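Local coordinates for penicillin binding protein 2X (Streptococcus thermophilus, PDB 5U47), which is probably a septal peptidoglycan transpeptidase that cross-links glycan strands during cell division and is inactivated by beta-lactams acylating its essential serine, at residues Thr232-Phe237 with Ala260-Pro265; Ser247-Asn252 with Asn284-Ala289; Met543-Gln548 with Asn556-Val561. The protein carries 1 engineered substitution. All blocks are in the same frame, centred on the assembly; numbering follows the deposited sequence. Where two conformers were deposited one is given.

Contact 1: Thr232-Phe237 with Ala260-Pro265; sequences TQMDTF and ATTQRP
Met234 and Arg264 lie alongside each other, their chains running oppositely, where helix 232-237 lies over strand 260-264, and they make the tightest part of the contact. Met234 CG stands 3.7 Å from Arg264 CG and 3.9 Å from Thr262 CG2, so that one methylene fills the step between two residues of the same strand face. With CG of Met234 anti to its own nitrogen (chi1 -160°), the thioether chain leaves the helix toward the sheet, and its CB rests over one face of the Arg264 guanidinium, off the centre of the group and nearer its border. The packing here is buried and almost wholly through carbon.

The looser border, where exposure to solvent rises, is polar. Asp235, partly exposed, comes in across the Arg264 chain and offers a single oxygen, OD1, to two nitrogens in a side-on salt bridge: Arg264 NE lies 2.9 Å from Asp235 OD1, and Arg264 NH2 is equally close to it. The oxygen lies near the guanidinium plane, but the carboxylate is turned 54° from that plane, and neither bond is straight. On the remaining corner, Arg264 NH1 donates to Thr262 OG1 (2.9 Å) and to Gln263 O, which fixes the rotation of the flat group from the strand's own side. Glu231 is a second acidic partner, meeting Arg264 NH2 through OE1 and Thr262 OG1 through OE2; the two acids together balance the buried guanidinium and hold it in place.

The axes of the two short segments approach to 9.5 Å and run at 28° to each other, close to parallel. Strand 258-264 is an outermost strand of the five-stranded antiparallel sheet, and helix 224-241 covers one face of it, with Met234 reaching Ala246 and Ala248 of strand 245-252 and Val561 of helix 558-572.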
ATOM      1  N   THR A 232     -16.684   3.881   7.098  1.00 24.21           N
ATOM      2  CA  THR A 232     -18.113   4.101   7.274  1.00 25.22           C
ATOM      3  C   THR A 232     -18.787   4.455   5.951  1.00 25.23           C
ATOM      4  O   THR A 232     -19.814   3.870   5.607  1.00 26.53           O
ATOM      5  CB  THR A 232     -18.365   5.234   8.276  1.00 26.26           C
ATOM      6  OG1 THR A 232     -17.697   4.936   9.501  1.00 27.05           O
ATOM      7  CG2 THR A 232     -19.847   5.444   8.510  1.00 27.95           C
ATOM      8  N   GLN A 233     -18.217   5.391   5.201  1.00 24.71           N
ATOM      9  CA  GLN A 233     -18.823   5.783   3.921  1.00 27.31           C
ATOM     10  C   GLN A 233     -18.741   4.700   2.870  1.00 26.72           C
ATOM     11  O   GLN A 233     -19.643   4.594   2.052  1.00 25.65           O
ATOM     12  CB  GLN A 233     -18.245   7.094   3.379  1.00 27.56           C
ATOM     13  CG  GLN A 233     -18.453   8.239   4.322  1.00 30.24           C
ATOM     14  CD  GLN A 233     -19.909   8.394   4.694  1.00 33.37           C
ATOM     15  OE1 GLN A 233     -20.232   8.333   5.851  1.00 36.30           O
ATOM     16  NE2 GLN A 233     -20.805   8.516   3.686  1.00 36.28           N
ATOM     17  N   MET A 234     -17.681   3.886   2.913  1.00 27.11           N
ATOM     18  CA  MET A 234     -17.545   2.789   1.981  1.00 27.94           C
ATOM     19  C   MET A 234     -18.605   1.719   2.261  1.00 27.53           C
ATOM     20  O   MET A 234     -19.120   1.119   1.331  1.00 27.56           O
ATOM     21  CB  MET A 234     -16.152   2.174   2.051  1.00 29.86           C
ATOM     22  CG  MET A 234     -15.812   1.389   0.827  1.00 34.19           C
ATOM     23  SD  MET A 234     -15.674   2.471  -0.630  1.00 37.86           S
ATOM     24  CE  MET A 234     -14.988   1.218  -1.689  1.00 38.63           C
ATOM     25  N   ASP A 235     -18.910   1.468   3.535  1.00 26.86           N
ATOM     26  CA  ASP A 235     -19.974   0.509   3.875  1.00 29.34           C
ATOM     27  C   ASP A 235     -21.291   0.973   3.291  1.00 29.33           C
ATOM     28  O   ASP A 235     -22.038   0.164   2.742  1.00 30.79           O
ATOM     29  CB  ASP A 235     -20.162   0.337   5.384  1.00 31.17           C
ATOM     30  CG  ASP A 235     -19.034  -0.420   6.042  1.00 31.97           C
ATOM     31  OD1 ASP A 235     -18.238  -1.118   5.356  1.00 35.33           O
ATOM     32  OD2 ASP A 235     -18.953  -0.316   7.271  1.00 34.54           O
ATOM     33  N   THR A 236     -21.579   2.267   3.408  1.00 29.29           N
ATOM     34  CA  THR A 236     -22.834   2.793   2.846  1.00 29.76           C
ATOM     35  C   THR A 236     -22.860   2.650   1.321  1.00 30.09           C
ATOM     36  O   THR A 236     -23.907   2.337   0.725  1.00 28.60           O
ATOM     37  CB  THR A 236     -23.050   4.258   3.218  1.00 29.93           C
ATOM     38  OG1 THR A 236     -22.950   4.386   4.637  1.00 30.86           O
ATOM     39  CG2 THR A 236     -24.451   4.758   2.756  1.00 31.37           C
ATOM     40  N   PHE A 237     -21.707   2.881   0.696  1.00 28.02           N
ATOM     41  CA  PHE A 237     -21.572   2.807  -0.752  1.00 28.11           C
ATOM     42  C   PHE A 237     -21.840   1.366  -1.220  1.00 29.83           C
ATOM     43  O   PHE A 237     -22.524   1.151  -2.228  1.00 28.87           O
ATOM     44  CB  PHE A 237     -20.179   3.323  -1.144  1.00 26.63           C
ATOM     45  CG  PHE A 237     -19.876   3.301  -2.626  1.00 25.89           C
ATOM     46  CD1 PHE A 237     -20.484   4.197  -3.495  1.00 24.85           C
ATOM     47  CD2 PHE A 237     -18.889   2.456  -3.129  1.00 25.86           C
ATOM     48  CE1 PHE A 237     -20.164   4.204  -4.850  1.00 25.10           C
ATOM     49  CE2 PHE A 237     -18.570   2.466  -4.481  1.00 25.76           C
ATOM     50  CZ  PHE A 237     -19.207   3.345  -5.341  1.00 25.09           C
ATOM     51  N   ALA A 260      -5.548   7.365   3.129  1.00 19.09           N
ATOM     52  CA  ALA A 260      -6.538   6.388   3.499  1.00 18.99           C
ATOM     53  C   ALA A 260      -6.736   5.415   2.362  1.00 20.11           C
ATOM     54  O   ALA A 260      -6.675   5.795   1.194  1.00 21.24           O
ATOM     55  CB  ALA A 260      -7.850   7.065   3.859  1.00 20.54           C
ATOM     56  N   THR A 261      -6.957   4.146   2.683  1.00 20.54           N
ATOM     57  CA  THR A 261      -7.160   3.166   1.623  1.00 21.35           C
ATOM     58  C   THR A 261      -7.984   2.009   2.136  1.00 20.79           C
ATOM     59  O   THR A 261      -7.755   1.525   3.233  1.00 21.07           O
ATOM     60  CB  THR A 261      -5.817   2.690   1.018  1.00 21.61           C
ATOM     61  OG1 THR A 261      -6.063   1.881  -0.136  1.00 22.62           O
ATOM     62  CG2 THR A 261      -4.961   1.939   2.016  1.00 22.14           C
ATOM     63  N   THR A 262      -8.953   1.579   1.350  1.00 19.95           N
ATOM     64  CA  THR A 262      -9.774   0.469   1.758  1.00 20.62           C
ATOM     65  C   THR A 262     -10.339  -0.287   0.566  1.00 21.21           C
ATOM     66  O   THR A 262     -10.338   0.206  -0.579  1.00 20.65           O
ATOM     67  CB  THR A 262     -10.919   0.933   2.705  1.00 21.50           C
ATOM     68  OG1 THR A 262     -11.377  -0.178   3.501  1.00 22.29           O
ATOM     69  CG2 THR A 262     -12.069   1.553   1.919  1.00 22.28           C
ATOM     70  N   GLN A 263     -10.802  -1.498   0.840  1.00 20.37           N
ATOM     71  CA  GLN A 263     -11.446  -2.299  -0.176  1.00 21.54           C
ATOM     72  C   GLN A 263     -12.563  -3.082   0.444  1.00 21.89           C
ATOM     73  O   GLN A 263     -12.600  -3.243   1.652  1.00 21.35           O
ATOM     74  CB  GLN A 263     -10.466  -3.247  -0.853  1.00 22.03           C
ATOM     75  CG  GLN A 263     -10.045  -4.465  -0.054  1.00 22.89           C
ATOM     76  CD  GLN A 263      -9.019  -5.286  -0.822  1.00 23.57           C
ATOM     77  OE1 GLN A 263      -7.958  -4.778  -1.197  1.00 22.82           O
ATOM     78  NE2 GLN A 263      -9.335  -6.539  -1.072  1.00 21.88           N
ATOM     79  N   ARG A 264     -13.482  -3.539  -0.411  1.00 22.92           N
ATOM     80  CA  ARG A 264     -14.614  -4.309  -0.015  1.00 23.06           C
ATOM     81  C   ARG A 264     -14.702  -5.492  -0.981  1.00 24.31           C
ATOM     82  O   ARG A 264     -14.376  -5.341  -2.148  1.00 22.94           O
ATOM     83  CB  ARG A 264     -15.894  -3.466  -0.062  1.00 25.05           C
ATOM     84  CG  ARG A 264     -15.957  -2.351   0.994  1.00 24.27           C
ATOM     85  CD  ARG A 264     -16.111  -2.952   2.383  1.00 24.36           C
ATOM     86  NE  ARG A 264     -16.217  -1.957   3.451  1.00 25.03           N
ATOM     87  CZ  ARG A 264     -15.187  -1.301   4.004  1.00 25.24           C
ATOM     88  NH1 ARG A 264     -13.949  -1.471   3.566  1.00 24.86           N
ATOM     89  NH2 ARG A 264     -15.403  -0.428   4.991  1.00 26.25           N
ATOM     90  N   PRO A 265     -15.103  -6.672  -0.504  1.00 24.82           N
ATOM     91  CA  PRO A 265     -15.437  -6.930   0.903  1.00 25.16           C
ATOM     92  C   PRO A 265     -14.194  -6.925   1.772  1.00 23.57           C
ATOM     93  O   PRO A 265     -13.087  -7.074   1.259  1.00 23.94           O
ATOM     94  CB  PRO A 265     -16.049  -8.352   0.865  1.00 27.12           C
ATOM     95  CG  PRO A 265     -15.443  -8.964  -0.348  1.00 28.42           C
ATOM     96  CD  PRO A 265     -15.385  -7.845  -1.347  1.00 27.27           C
TER

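Contact 2: Ser247-Asn252 with Asn284-Ala289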
ATOM      1  N   SER A 247     -13.108  -0.397  -4.146  1.00 23.29           N
ATOM      2  CA  SER A 247     -11.922   0.152  -3.541  1.00 23.06           C
ATOM      3  C   SER A 247     -12.044   1.666  -3.490  1.00 21.50           C
ATOM      4  O   SER A 247     -12.777   2.263  -4.266  1.00 20.88           O
ATOM      5  CB  SER A 247     -10.686  -0.234  -4.334  1.00 24.65           C
ATOM      6  OG  SER A 247     -10.714   0.403  -5.595  1.00 28.92           O
ATOM      7  N   ALA A 248     -11.315   2.263  -2.563  1.00 20.26           N
ATOM      8  CA  ALA A 248     -11.245   3.714  -2.409  1.00 19.37           C
ATOM      9  C   ALA A 248      -9.931   4.080  -1.761  1.00 19.83           C
ATOM     10  O   ALA A 248      -9.559   3.467  -0.733  1.00 19.95           O
ATOM     11  CB  ALA A 248     -12.374   4.210  -1.559  1.00 19.41           C
ATOM     12  N   THR A 249      -9.245   5.073  -2.334  1.00 18.71           N
ATOM     13  CA  THR A 249      -7.994   5.550  -1.808  1.00 19.31           C
ATOM     14  C   THR A 249      -7.904   7.063  -1.906  1.00 19.08           C
ATOM     15  O   THR A 249      -8.289   7.657  -2.920  1.00 17.94           O
ATOM     16  CB  THR A 249      -6.803   4.905  -2.561  1.00 20.33           C
ATOM     17  OG1 THR A 249      -6.830   3.487  -2.359  1.00 21.82           O
ATOM     18  CG2 THR A 249      -5.478   5.419  -2.058  1.00 20.52           C
ATOM     19  N   VAL A 250      -7.400   7.676  -0.842  1.00 19.23           N
ATOM     20  CA  VAL A 250      -7.166   9.117  -0.798  1.00 19.91           C
ATOM     21  C   VAL A 250      -5.647   9.340  -0.753  1.00 20.00           C
ATOM     22  O   VAL A 250      -4.946   8.735   0.065  1.00 19.43           O
ATOM     23  CB  VAL A 250      -7.807   9.755   0.439  1.00 19.87           C
ATOM     24  CG1 VAL A 250      -7.529  11.273   0.485  1.00 21.12           C
ATOM     25  CG2 VAL A 250      -9.294   9.482   0.464  1.00 20.75           C
ATOM     26  N   VAL A 251      -5.155  10.238  -1.596  1.00 20.99           N
ATOM     27  CA  VAL A 251      -3.725  10.528  -1.699  1.00 20.18           C
ATOM     28  C   VAL A 251      -3.485  12.017  -1.611  1.00 20.86           C
ATOM     29  O   VAL A 251      -4.285  12.823  -2.122  1.00 21.40           O
ATOM     30  CB  VAL A 251      -3.172  10.034  -3.066  1.00 20.99           C
ATOM     31  CG1 VAL A 251      -1.703  10.374  -3.247  1.00 21.98           C
ATOM     32  CG2 VAL A 251      -3.366   8.518  -3.206  1.00 21.16           C
ATOM     33  N   ASN A 252      -2.382  12.385  -0.969  1.00 20.76           N
ATOM     34  CA  ASN A 252      -1.948  13.779  -0.897  1.00 21.36           C
ATOM     35  C   ASN A 252      -1.408  14.101  -2.291  1.00 22.61           C
ATOM     36  O   ASN A 252      -0.431  13.502  -2.757  1.00 21.68           O
ATOM     37  CB  ASN A 252      -0.866  13.963   0.176  1.00 21.74           C
ATOM     38  CG  ASN A 252      -0.390  15.401   0.289  1.00 22.55           C
ATOM     39  OD1 ASN A 252      -0.139  16.074  -0.714  1.00 22.07           O
ATOM     40  ND2 ASN A 252      -0.270  15.877   1.516  1.00 22.21           N
ATOM     41  N   ASN A 284      -5.620  -8.301  -3.225  1.00 27.47           N
ATOM     42  CA  ASN A 284      -5.423  -6.930  -2.751  1.00 25.94           C
ATOM     43  C   ASN A 284      -5.733  -5.975  -3.896  1.00 25.32           C
ATOM     44  O   ASN A 284      -5.089  -6.020  -4.954  1.00 24.72           O
ATOM     45  CB  ASN A 284      -4.010  -6.734  -2.202  1.00 26.42           C
ATOM     46  CG  ASN A 284      -3.839  -5.397  -1.509  1.00 27.41           C
ATOM     47  OD1 ASN A 284      -3.894  -4.342  -2.156  1.00 28.40           O
ATOM     48  ND2 ASN A 284      -3.630  -5.427  -0.192  1.00 26.52           N
ATOM     49  N   ARG A 285      -6.720  -5.109  -3.689  1.00 25.86           N
ATOM     50  CA  ARG A 285      -7.131  -4.200  -4.747  1.00 27.11           C
ATOM     51  C   ARG A 285      -6.243  -3.002  -4.966  1.00 26.10           C
ATOM     52  O   ARG A 285      -6.420  -2.321  -5.959  1.00 27.10           O
ATOM     53  CB  ARG A 285      -8.538  -3.683  -4.530  1.00 29.48           C
ATOM     54  CG  ARG A 285      -9.536  -4.758  -4.212  1.00 34.96           C
ATOM     55  CD  ARG A 285     -10.798  -4.574  -5.031  1.00 38.48           C
ATOM     56  NE  ARG A 285     -10.619  -5.262  -6.297  1.00 39.48           N
ATOM     57  CZ  ARG A 285     -10.769  -6.572  -6.464  1.00 41.66           C
ATOM     58  NH1 ARG A 285     -11.092  -7.356  -5.442  1.00 44.31           N
ATOM     59  NH2 ARG A 285     -10.585  -7.100  -7.661  1.00 42.37           N
ATOM     60  N   LEU A 286      -5.324  -2.718  -4.040  1.00 24.55           N
ATOM     61  CA  LEU A 286      -4.427  -1.598  -4.234  1.00 24.06           C
ATOM     62  C   LEU A 286      -3.291  -1.950  -5.197  1.00 23.45           C
ATOM     63  O   LEU A 286      -2.946  -1.148  -6.062  1.00 23.05           O
ATOM     64  CB  LEU A 286      -3.845  -1.122  -2.900  1.00 23.82           C
ATOM     65  CG  LEU A 286      -2.873   0.062  -2.957  1.00 24.07           C
ATOM     66  CD1 LEU A 286      -3.497   1.293  -3.623  1.00 24.61           C
ATOM     67  CD2 LEU A 286      -2.384   0.393  -1.577  1.00 23.71           C
ATOM     68  N   TYR A 287      -2.707  -3.135  -5.052  1.00 22.64           N
ATOM     69  CA  TYR A 287      -1.528  -3.463  -5.862  1.00 23.77           C
ATOM     70  C   TYR A 287      -1.432  -4.843  -6.510  1.00 25.44           C
ATOM     71  O   TYR A 287      -0.460  -5.099  -7.231  1.00 26.23           O
ATOM     72  CB  TYR A 287      -0.248  -3.213  -5.017  1.00 23.37           C
ATOM     73  CG  TYR A 287      -0.234  -3.978  -3.738  1.00 23.62           C
ATOM     74  CD1 TYR A 287       0.203  -5.293  -3.695  1.00 25.49           C
ATOM     75  CD2 TYR A 287      -0.692  -3.400  -2.562  1.00 23.55           C
ATOM     76  CE1 TYR A 287       0.207  -6.015  -2.506  1.00 25.18           C
ATOM     77  CE2 TYR A 287      -0.699  -4.105  -1.383  1.00 23.91           C
ATOM     78  CZ  TYR A 287      -0.237  -5.419  -1.364  1.00 25.00           C
ATOM     79  OH  TYR A 287      -0.271  -6.129  -0.197  1.00 26.09           O
ATOM     80  N   GLU A 288      -2.401  -5.725  -6.269  0.50 26.11           N
ATOM     81  CA  GLU A 288      -2.371  -7.066  -6.863  0.50 28.36           C
ATOM     82  C   GLU A 288      -3.325  -7.201  -8.023  0.50 29.02           C
ATOM     83  O   GLU A 288      -2.947  -7.694  -9.088  0.50 29.06           O
ATOM     84  CB  GLU A 288      -2.688  -8.142  -5.824  0.50 29.45           C
ATOM     85  CG  GLU A 288      -1.630  -8.289  -4.762  0.50 29.63           C
ATOM     86  CD  GLU A 288      -1.915  -9.419  -3.804  0.50 30.78           C
ATOM     87  OE1 GLU A 288      -3.093  -9.843  -3.722  0.50 30.06           O
ATOM     88  OE2 GLU A 288      -0.956  -9.871  -3.132  0.50 31.06           O
ATOM     89  N   ALA A 289      -4.570  -6.782  -7.813  1.00 28.22           N
ATOM     90  CA  ALA A 289      -5.597  -6.885  -8.855  1.00 28.63           C
ATOM     91  C   ALA A 289      -5.204  -6.136 -10.142  1.00 28.09           C
ATOM     92  O   ALA A 289      -4.760  -5.000 -10.074  1.00 26.30           O
ATOM     93  CB  ALA A 289      -6.925  -6.325  -8.344  1.00 28.58           C
TER
HETATM   94  O   HOH W   1      -9.038  -0.772  -7.682  1.00 40.72           O
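Thr249 OG1 is held by two hydrogen bonds, to Gln416 OE1 and Thr261 OG1, and Leu286 CD1 packs 4.2 Å from this same OG1, its side chain lying roughly perpendicular to that of the threonine. The second touch is between carbons: Ser247 CB lies 4.1 Å from Arg285 CB. Beyond that atom the arginine chain bends twice and carries its charge to Asp281, so the aliphatic root alone faces the strand. Ser247 OG bonds to Thr546 OG1 and to a water 2.9 Å away. That water donates only weakly, at 3.5 Å, to Arg285 O.

Bonds within the loop shape its turn. Asn284 OD1 accepts from Leu286 N at 2.9 Å, an Asx turn, and Asn284 O takes Glu288 N and Ala289 N from opposite faces of its plane.

No hydrogen bond joins the two segments directly. Gln416 bridges them, with OE1 on Thr249 OG1 and NE2 on Arg285 O, and Gln263 of the adjoining strand ties down the loop by accepting from Arg285 N and donating to Val283 O. Two glutamine amides thus fix the loop over this buried, hydroxyl-bearing sheet face, and the water adds a minor, weak link.

Contact 3: Met543-Gln548 with Asn556-Val561; sequences MYVTVQ and NFFATV
Val545 and Val561 meet end-on through their methyls, and the fit turns on one of them: Val561 CG1 enters the shallow hollow between the two branches of Val545, standing 3.9 Å from Val545 CG1 and 4.1 Å from Val545 CG2. Val561 presents that methyl because its CG1 is flanked by both backbone N and carbonyl carbon (chi1 63°), while CG2, anti to the nitrogen, is left to meet Met543 CE. Val545 CG1 is itself a bump with two neighbours: it fits between Val561 and the ring of Phe558, which it meets obliquely at CE1, 4.2 Å away.

This is the packing of strand against C-terminal helix in the transpeptidase domain, whose fold is shared with serine beta-lactamases: strand 541-548 is the central one of the five-stranded antiparallel sheet, and helix 558-572 returns after a short connection to lie over the same face as helix 224-241. Phe558 also packs edge-to-face with Trp553 from that connection.

Met543 fills the next gap along the strand. Its chain is fully extended, CG anti to the backbone N (chi1 -173°) and the later torsions likewise stretched, and it comes in at a slant to Val561 to set its terminal CE 4.0 Å from Val561 CG2. The same methyl lies 3.8 Å from Val561 O, a carbonyl oxygen that is buried here and has no hydrogen-bonding partner in the model. No hydrogen bond passes between the segments. Segment 556-561 is held instead within its own backbone by i to i+3 bonds, among them Val561 N to Phe558 O, and the Met543 side chain also touches Val565 and Leu566.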
ATOM      1  N   MET A 543      -8.669  11.512  -4.874  1.00 21.00           N
ATOM      2  CA  MET A 543      -9.417  10.352  -4.417  1.00 20.58           C
ATOM      3  C   MET A 543      -9.795   9.505  -5.626  1.00 20.09           C
ATOM      4  O   MET A 543     -10.209  10.032  -6.665  1.00 21.02           O
ATOM      5  CB  MET A 543     -10.645  10.766  -3.624  1.00 21.48           C
ATOM      6  CG  MET A 543     -11.351   9.590  -2.992  1.00 22.56           C
ATOM      7  SD  MET A 543     -12.584  10.128  -1.796  1.00 23.56           S
ATOM      8  CE  MET A 543     -12.993   8.540  -1.088  1.00 23.36           C
ATOM      9  N   TYR A 544      -9.658   8.197  -5.488  1.00 19.67           N
ATOM     10  CA  TYR A 544      -9.986   7.252  -6.565  1.00 20.10           C
ATOM     11  C   TYR A 544     -10.864   6.160  -5.997  1.00 19.76           C
ATOM     12  O   TYR A 544     -10.499   5.518  -4.999  1.00 18.66           O
ATOM     13  CB  TYR A 544      -8.694   6.689  -7.148  1.00 21.25           C
ATOM     14  CG  TYR A 544      -8.819   5.683  -8.270  1.00 21.77           C
ATOM     15  CD1 TYR A 544      -9.592   5.947  -9.396  1.00 22.28           C
ATOM     16  CD2 TYR A 544      -8.054   4.534  -8.276  1.00 22.93           C
ATOM     17  CE1 TYR A 544      -9.657   5.049 -10.452  1.00 23.21           C
ATOM     18  CE2 TYR A 544      -8.124   3.624  -9.327  1.00 23.16           C
ATOM     19  CZ  TYR A 544      -8.915   3.892 -10.417  1.00 23.11           C
ATOM     20  OH  TYR A 544      -8.982   2.992 -11.466  1.00 24.13           O
ATOM     21  N   VAL A 545     -12.010   5.938  -6.638  1.00 19.84           N
ATOM     22  CA  VAL A 545     -12.989   4.957  -6.184  1.00 21.30           C
ATOM     23  C   VAL A 545     -13.380   4.048  -7.320  1.00 22.27           C
ATOM     24  O   VAL A 545     -13.545   4.525  -8.450  1.00 22.67           O
ATOM     25  CB  VAL A 545     -14.247   5.673  -5.643  1.00 21.63           C
ATOM     26  CG1 VAL A 545     -15.293   4.674  -5.165  1.00 22.32           C
ATOM     27  CG2 VAL A 545     -13.863   6.613  -4.521  1.00 21.45           C
ATOM     28  N   THR A 546     -13.522   2.750  -7.030  1.00 22.52           N
ATOM     29  CA  THR A 546     -13.947   1.764  -8.009  1.00 24.16           C
ATOM     30  C   THR A 546     -14.968   0.815  -7.371  1.00 24.84           C
ATOM     31  O   THR A 546     -14.952   0.605  -6.173  1.00 25.13           O
ATOM     32  CB  THR A 546     -12.780   0.888  -8.544  1.00 26.29           C
ATOM     33  OG1 THR A 546     -12.400  -0.093  -7.561  1.00 27.26           O
ATOM     34  CG2 THR A 546     -11.549   1.740  -8.942  1.00 25.89           C
ATOM     35  N   VAL A 547     -15.864   0.287  -8.192  1.00 25.11           N
ATOM     36  CA  VAL A 547     -16.835  -0.717  -7.801  1.00 25.81           C
ATOM     37  C   VAL A 547     -17.055  -1.605  -9.032  1.00 27.20           C
ATOM     38  O   VAL A 547     -17.300  -1.102 -10.146  1.00 26.50           O
ATOM     39  CB  VAL A 547     -18.173  -0.122  -7.276  1.00 26.45           C
ATOM     40  CG1 VAL A 547     -18.837   0.765  -8.304  1.00 27.34           C
ATOM     41  CG2 VAL A 547     -19.121  -1.239  -6.847  1.00 27.67           C
ATOM     42  N   GLN A 548     -16.926  -2.916  -8.837  1.00 28.13           N
ATOM     43  CA  GLN A 548     -17.098  -3.872  -9.901  1.00 29.21           C
ATOM     44  C   GLN A 548     -18.471  -4.537  -9.811  1.00 30.58           C
ATOM     45  O   GLN A 548     -18.898  -4.992  -8.741  1.00 28.97           O
ATOM     46  CB  GLN A 548     -15.985  -4.930  -9.877  1.00 30.87           C
ATOM     47  CG  GLN A 548     -16.068  -5.925 -11.032  1.00 33.20           C
ATOM     48  CD  GLN A 548     -14.893  -6.883 -11.127  1.00 35.43           C
ATOM     49  OE1 GLN A 548     -13.868  -6.685 -10.508  1.00 35.86           O
ATOM     50  NE2 GLN A 548     -15.057  -7.944 -11.918  1.00 39.12           N
ATOM     51  N   ASN A 556     -24.745   9.068  -9.261  1.00 34.58           N
ATOM     52  CA  ASN A 556     -25.011   9.788  -8.024  1.00 35.06           C
ATOM     53  C   ASN A 556     -24.484   9.053  -6.797  1.00 32.47           C
ATOM     54  O   ASN A 556     -24.252   9.683  -5.755  1.00 31.46           O
ATOM     55  CB  ASN A 556     -26.520  10.016  -7.847  1.00 40.05           C
ATOM     56  CG  ASN A 556     -27.109  10.923  -8.922  1.00 44.17           C
ATOM     57  OD1 ASN A 556     -26.385  11.650  -9.595  1.00 48.23           O
ATOM     58  ND2 ASN A 556     -28.432  10.874  -9.090  1.00 47.22           N
ATOM     59  N   PHE A 557     -24.301   7.735  -6.900  1.00 31.22           N
ATOM     60  CA  PHE A 557     -23.792   6.979  -5.758  1.00 30.99           C
ATOM     61  C   PHE A 557     -22.386   7.385  -5.361  1.00 29.52           C
ATOM     62  O   PHE A 557     -22.017   7.195  -4.207  1.00 28.98           O
ATOM     63  CB  PHE A 557     -23.821   5.459  -5.964  1.00 32.23           C
ATOM     64  CG  PHE A 557     -25.205   4.867  -6.103  1.00 33.92           C
ATOM     65  CD1 PHE A 557     -26.304   5.417  -5.462  1.00 35.62           C
ATOM     66  CD2 PHE A 557     -25.376   3.677  -6.799  1.00 34.88           C
ATOM     67  CE1 PHE A 557     -27.560   4.841  -5.584  1.00 38.12           C
ATOM     68  CE2 PHE A 557     -26.634   3.088  -6.912  1.00 36.41           C
ATOM     69  CZ  PHE A 557     -27.726   3.672  -6.305  1.00 37.73           C
ATOM     70  N   PHE A 558     -21.606   7.935  -6.292  1.00 28.13           N
ATOM     71  CA  PHE A 558     -20.254   8.372  -5.941  1.00 27.35           C
ATOM     72  C   PHE A 558     -20.255   9.465  -4.879  1.00 27.22           C
ATOM     73  O   PHE A 558     -19.283   9.600  -4.132  1.00 26.71           O
ATOM     74  CB  PHE A 558     -19.457   8.847  -7.159  1.00 26.49           C
ATOM     75  CG  PHE A 558     -18.984   7.747  -8.058  1.00 26.55           C
ATOM     76  CD1 PHE A 558     -18.284   6.663  -7.548  1.00 26.28           C
ATOM     77  CD2 PHE A 558     -19.161   7.836  -9.431  1.00 27.95           C
ATOM     78  CE1 PHE A 558     -17.819   5.656  -8.380  1.00 27.04           C
ATOM     79  CE2 PHE A 558     -18.679   6.841 -10.280  1.00 28.21           C
ATOM     80  CZ  PHE A 558     -18.009   5.748  -9.755  1.00 26.94           C
ATOM     81  N   ALA A 559     -21.340  10.232  -4.805  1.00 28.93           N
ATOM     82  CA  ALA A 559     -21.451  11.300  -3.811  1.00 28.73           C
ATOM     83  C   ALA A 559     -21.435  10.739  -2.393  1.00 29.32           C
ATOM     84  O   ALA A 559     -21.039  11.423  -1.463  1.00 29.07           O
ATOM     85  CB  ALA A 559     -22.696  12.108  -4.029  1.00 31.23           C
ATOM     86  N   THR A 560     -21.894   9.500  -2.242  1.00 28.91           N
ATOM     87  CA  THR A 560     -21.917   8.832  -0.958  1.00 29.68           C
ATOM     88  C   THR A 560     -20.517   8.671  -0.356  1.00 29.17           C
ATOM     89  O   THR A 560     -20.332   8.795   0.853  1.00 29.27           O
ATOM     90  CB  THR A 560     -22.574   7.431  -1.100  1.00 30.26           C
ATOM     91  OG1 THR A 560     -23.902   7.585  -1.616  1.00 31.74           O
ATOM     92  CG2 THR A 560     -22.628   6.703   0.235  1.00 30.73           C
ATOM     93  N   VAL A 561     -19.529   8.441  -1.204  1.00 28.96           N
ATOM     94  CA  VAL A 561     -18.177   8.166  -0.728  1.00 29.36           C
ATOM     95  C   VAL A 561     -17.193   9.319  -0.990  1.00 28.42           C
ATOM     96  O   VAL A 561     -16.455   9.692  -0.095  1.00 29.64           O
ATOM     97  CB  VAL A 561     -17.690   6.780  -1.249  1.00 31.24           C
ATOM     98  CG1 VAL A 561     -17.608   6.735  -2.754  1.00 33.07           C
ATOM     99  CG2 VAL A 561     -16.348   6.416  -0.645  1.00 33.24           C
TER

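In the fold
All three contacts meet on one antiparallel sheet, in which strands 258-264, 245-252 and 541-548 are successive neighbours. Contacts 1 and 3, with centres about 10 Å apart, put two helices on one face, joined by Gln233 NE2 to Thr560 O (2.9 Å). Contact 2 lies on the opposite face, its centre about 11 Å from that of contact 1 and about 13 Å from that of contact 3; the backbone pair Thr249 O and Tyr544 N, 3.0 Å apart, links it to the latter. Segment 284-289 leads toward a probable SxxK motif at Ser295 and Lys298, while strand 503-510, at the sheet edge remote from contact 1, carries Lys505 of the likely KSG motif.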